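Local coordinates for protein class B carbapenemase GOB-18 (Elizabethkingia meningoseptica, PDB 5K0W) that probably hydrolyses beta-lactam antibiotics, carbapenems among them, as a class B metallo-beta-lactamase with two bound zinc ions, at residues I160-L170 against C180-D188. Numbering follows the deposited sequence.
Sequences IKLGNITLTLL and CSFIFETKD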
loop_
_atom_site.group_PDB
_atom_site.type_symbol
_atom_site.label_atom_id
_atom_site.label_comp_id
_atom_site.label_asym_id
_atom_site.label_seq_id
_atom_site.Cartn_x
_atom_site.Cartn_y
_atom_site.Cartn_z
ATOM N N ILE A 160 -4.599 11.658 -9.419
ATOM C CA ILE A 160 -4.453 12.405 -8.155
ATOM C C ILE A 160 -3.318 13.394 -8.430
ATOM O O ILE A 160 -2.214 12.982 -8.828
ATOM C CB ILE A 160 -4.140 11.510 -6.909
ATOM C CG1 ILE A 160 -5.141 10.333 -6.745
ATOM C CG2 ILE A 160 -4.045 12.345 -5.623
ATOM C CD1 ILE A 160 -4.558 8.967 -7.114
ATOM N N LYS A 161 -3.600 14.690 -8.271
ATOM C CA LYS A 161 -2.605 15.721 -8.574
ATOM C C LYS A 161 -2.291 16.625 -7.386
ATOM O O LYS A 161 -3.193 17.016 -6.651
ATOM C CB LYS A 161 -3.030 16.533 -9.810
ATOM C CG LYS A 161 -3.394 15.683 -11.033
ATOM C CD LYS A 161 -3.770 16.521 -12.247
ATOM C CE LYS A 161 -2.695 16.513 -13.311
ATOM N NZ LYS A 161 -3.046 15.637 -14.461
ATOM N N LEU A 162 -1.006 16.934 -7.192
ATOM C CA LEU A 162 -0.478 17.804 -6.131
ATOM C C LEU A 162 0.857 18.284 -6.669
ATOM O O LEU A 162 1.746 17.466 -6.917
ATOM C CB LEU A 162 -0.319 17.028 -4.795
ATOM C CG LEU A 162 -0.016 17.845 -3.536
ATOM C CD1 LEU A 162 -1.237 18.592 -3.055
ATOM C CD2 LEU A 162 0.511 16.966 -2.432
ATOM N N GLY A 163 0.954 19.574 -6.952
ATOM C CA GLY A 163 2.140 20.136 -7.591
ATOM C C GLY A 163 2.270 19.597 -9.005
ATOM O O GLY A 163 1.256 19.393 -9.682
ATOM N N ASN A 164 3.505 19.300 -9.436
ATOM C CA ASN A 164 3.793 18.745 -10.769
ATOM C C ASN A 164 3.580 17.230 -10.805
ATOM O O ASN A 164 3.435 16.655 -11.891
ATOM C CB ASN A 164 5.214 19.085 -11.220
ATOM C CG ASN A 164 5.613 20.526 -11.044
ATOM O OD1 ASN A 164 6.560 20.829 -10.322
ATOM N ND2 ASN A 164 4.927 21.439 -11.721
ATOM N N ILE A 165 3.551 16.591 -9.613
ATOM C CA ILE A 165 3.322 15.162 -9.400
ATOM C C ILE A 165 1.883 14.791 -9.768
ATOM O O ILE A 165 0.944 15.480 -9.361
ATOM C CB ILE A 165 3.678 14.800 -7.925
ATOM C CG1 ILE A 165 5.196 14.551 -7.737
ATOM C CG2 ILE A 165 2.827 13.659 -7.341
ATOM C CD1 ILE A 165 5.780 13.160 -8.263
ATOM N N THR A 166 1.728 13.712 -10.559
ATOM C CA THR A 166 0.446 13.132 -10.970
ATOM C C THR A 166 0.517 11.622 -10.754
ATOM O O THR A 166 1.377 10.959 -11.337
ATOM C CB THR A 166 0.075 13.471 -12.430
ATOM O OG1 THR A 166 0.184 14.881 -12.642
ATOM C CG2 THR A 166 -1.337 12.998 -12.797
ATOM N N LEU A 167 -0.383 11.090 -9.913
ATOM C CA LEU A 167 -0.461 9.667 -9.635
ATOM C C LEU A 167 -1.693 9.098 -10.305
ATOM O O LEU A 167 -2.748 9.738 -10.317
ATOM C CB LEU A 167 -0.554 9.431 -8.123
ATOM C CG LEU A 167 0.720 9.002 -7.424
ATOM C CD1 LEU A 167 1.632 10.163 -7.217
ATOM C CD2 LEU A 167 0.409 8.452 -6.076
ATOM N N THR A 168 -1.572 7.893 -10.852
ATOM C CA THR A 168 -2.696 7.212 -11.479
ATOM C C THR A 168 -2.995 5.998 -10.633
ATOM O O THR A 168 -2.079 5.219 -10.332
ATOM C CB THR A 168 -2.389 6.839 -12.954
ATOM O OG1 THR A 168 -2.095 8.019 -13.683
ATOM C CG2 THR A 168 -3.543 6.125 -13.638
ATOM N N LEU A 169 -4.268 5.835 -10.244
ATOM C CA LEU A 169 -4.697 4.676 -9.475
ATOM C C LEU A 169 -4.931 3.530 -10.449
ATOM O O LEU A 169 -5.656 3.688 -11.429
ATOM C CB LEU A 169 -5.986 4.980 -8.692
ATOM C CG LEU A 169 -6.411 3.910 -7.672
ATOM C CD1 LEU A 169 -6.811 4.540 -6.345
ATOM C CD2 LEU A 169 -7.509 3.026 -8.230
ATOM N N LEU A 170 -4.334 2.376 -10.169
ATOM C CA LEU A 170 -4.526 1.177 -10.974
ATOM C C LEU A 170 -5.296 0.185 -10.096
ATOM O O LEU A 170 -4.745 -0.325 -9.117
ATOM C CB LEU A 170 -3.181 0.576 -11.441
ATOM C CG LEU A 170 -2.197 1.513 -12.172
ATOM C CD1 LEU A 170 -0.838 0.879 -12.310
ATOM C CD2 LEU A 170 -2.723 1.937 -13.529
ATOM N N CYS A 180 -5.168 -1.676 -4.757
ATOM C CA CYS A 180 -4.726 -0.948 -5.937
ATOM C C CYS A 180 -3.250 -0.643 -5.911
ATOM O O CYS A 180 -2.600 -0.734 -4.869
ATOM C CB CYS A 180 -5.549 0.326 -6.106
ATOM S SG CYS A 180 -5.504 1.421 -4.671
ATOM N N SER A 181 -2.723 -0.255 -7.059
ATOM C CA SER A 181 -1.332 0.158 -7.182
ATOM C C SER A 181 -1.348 1.571 -7.718
ATOM O O SER A 181 -2.394 2.047 -8.183
ATOM C CB SER A 181 -0.565 -0.761 -8.131
ATOM O OG SER A 181 -0.596 -2.113 -7.701
ATOM N N PHE A 182 -0.204 2.251 -7.645
ATOM C CA PHE A 182 -0.078 3.612 -8.151
ATOM C C PHE A 182 1.088 3.719 -9.099
ATOM O O PHE A 182 2.118 3.075 -8.905
ATOM C CB PHE A 182 0.018 4.644 -7.020
ATOM C CG PHE A 182 -1.178 4.654 -6.106
ATOM C CD1 PHE A 182 -2.282 5.449 -6.390
ATOM C CD2 PHE A 182 -1.195 3.887 -4.942
ATOM C CE1 PHE A 182 -3.384 5.479 -5.524
ATOM C CE2 PHE A 182 -2.309 3.895 -4.090
ATOM C CZ PHE A 182 -3.394 4.695 -4.384
ATOM N N ILE A 183 0.904 4.498 -10.158
ATOM C CA ILE A 183 1.927 4.709 -11.165
ATOM C C ILE A 183 2.109 6.200 -11.387
ATOM O O ILE A 183 1.132 6.941 -11.553
ATOM C CB ILE A 183 1.710 3.840 -12.454
ATOM C CG1 ILE A 183 2.973 3.753 -13.316
ATOM C CG2 ILE A 183 0.471 4.241 -13.280
ATOM C CD1 ILE A 183 3.235 2.367 -13.810
ATOM N N PHE A 184 3.359 6.651 -11.298
ATOM C CA PHE A 184 3.701 8.062 -11.466
ATOM C C PHE A 184 5.135 8.239 -11.929
ATOM O O PHE A 184 5.956 7.330 -11.812
ATOM C CB PHE A 184 3.449 8.839 -10.155
ATOM C CG PHE A 184 4.407 8.500 -9.045
ATOM C CD1 PHE A 184 4.202 7.379 -8.246
ATOM C CD2 PHE A 184 5.518 9.300 -8.796
ATOM C CE1 PHE A 184 5.100 7.050 -7.232
ATOM C CE2 PHE A 184 6.421 8.974 -7.784
ATOM C CZ PHE A 184 6.202 7.855 -7.001
ATOM N N GLU A 185 5.436 9.430 -12.421
ATOM C CA GLU A 185 6.781 9.798 -12.812
ATOM C C GLU A 185 7.335 10.719 -11.737
ATOM O O GLU A 185 6.593 11.486 -11.125
ATOM C CB GLU A 185 6.785 10.514 -14.176
ATOM C CG GLU A 185 8.071 10.321 -14.974
ATOM C CD GLU A 185 8.004 9.360 -16.155
ATOM O OE1 GLU A 185 7.096 8.493 -16.189
ATOM O OE2 GLU A 185 8.874 9.472 -17.050
ATOM N N THR A 186 8.627 10.615 -11.488
ATOM C CA THR A 186 9.381 11.464 -10.564
ATOM C C THR A 186 10.762 11.696 -11.146
ATOM O O THR A 186 11.208 10.915 -11.986
ATOM C CB THR A 186 9.377 10.956 -9.121
ATOM O OG1 THR A 186 9.956 11.976 -8.302
ATOM C CG2 THR A 186 10.128 9.642 -8.946
ATOM N N LYS A 187 11.431 12.769 -10.736
ATOM C CA LYS A 187 12.738 13.059 -11.296
ATOM C C LYS A 187 13.777 13.513 -10.303
ATOM O O LYS A 187 13.470 14.150 -9.283
ATOM C CB LYS A 187 12.622 14.044 -12.485
ATOM C CG LYS A 187 12.229 15.474 -12.094
ATOM C CD LYS A 187 11.385 16.195 -13.153
ATOM C CE LYS A 187 9.940 16.464 -12.712
ATOM N NZ LYS A 187 9.112 15.219 -12.565
ATOM N N ASP A 188 15.021 13.166 -10.601
ATOM C CA ASP A 188 16.156 13.650 -9.842
ATOM C C ASP A 188 16.947 14.541 -10.807
ATOM O O ASP A 188 16.440 14.895 -11.875
ATOM C CB ASP A 188 16.975 12.509 -9.184
ATOM C CG ASP A 188 17.573 11.444 -10.092
ATOM O OD1 ASP A 188 17.586 11.649 -11.330
ATOM O OD2 ASP A 188 18.045 10.404 -9.559
HETATM O O HOH W 1 0.522 8.558 -13.925
#
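Strand 165-170 pairs with strand 180-187, Thr168 facing Ile183 and Leu170 facing Ser181, as two antiparallel neighbours in the five-stranded mixed sheet. Strand 160-162 precedes them at the edge of that sheet and reaches strand 165-170 through a type II' turn with Gly163 in it. Both facing pairs are doubly hydrogen-bonded. Leu170 N to Ser181 O is 2.8 Å, and Ser181 N returns the bond to Leu170 O. Thr168 N to Ile183 O is 3.0 Å. A water also donates to Ile183 O and is hydrogen-bonded to Thr168 OG1, which is also hydrogen-bonded to Lys159 NZ. Between these pairs, Phe182 CA-H contacts Thr168 O.

Leu167, Leu169, Phe182 and Phe184 share one face. The Phe182 ring takes Leu169 CD1 obliquely at CE1, 3.6 Å away, while Ile160 CD1 comes in at the ring edge. Leu167 puts one methyl on each phenylalanine: CD2 meets Phe182 CB and CD1 meets Phe184 CB, the latter at 3.7 Å. With CG between the backbone N and the carbonyl carbon (chi1 70°), the Phe184 side chain runs alongside that of Leu167. Ile165 CD1 reaches the CD2 side of the Phe184 ring. Ile57 and Leu95 of the seven-stranded sheet pack on this layer.

On the reverse face the Leu170 side chain slants across that of Ile183, CD1 to CG2 at 3.7 Å. Ser181 OG is hydrogen-bonded there to His172 ND1 and to the backbone N of Asn199.

At the Cys180 end, Leu169 CD1 touches SG, and the Cys180 side chain lies about 7 Å from that of the zinc ligand Gln98. The hairpin belongs to the second sheet of the αββα metallo-beta-lactamase fold, and the loop joining its strands carries the zinc ligand His175.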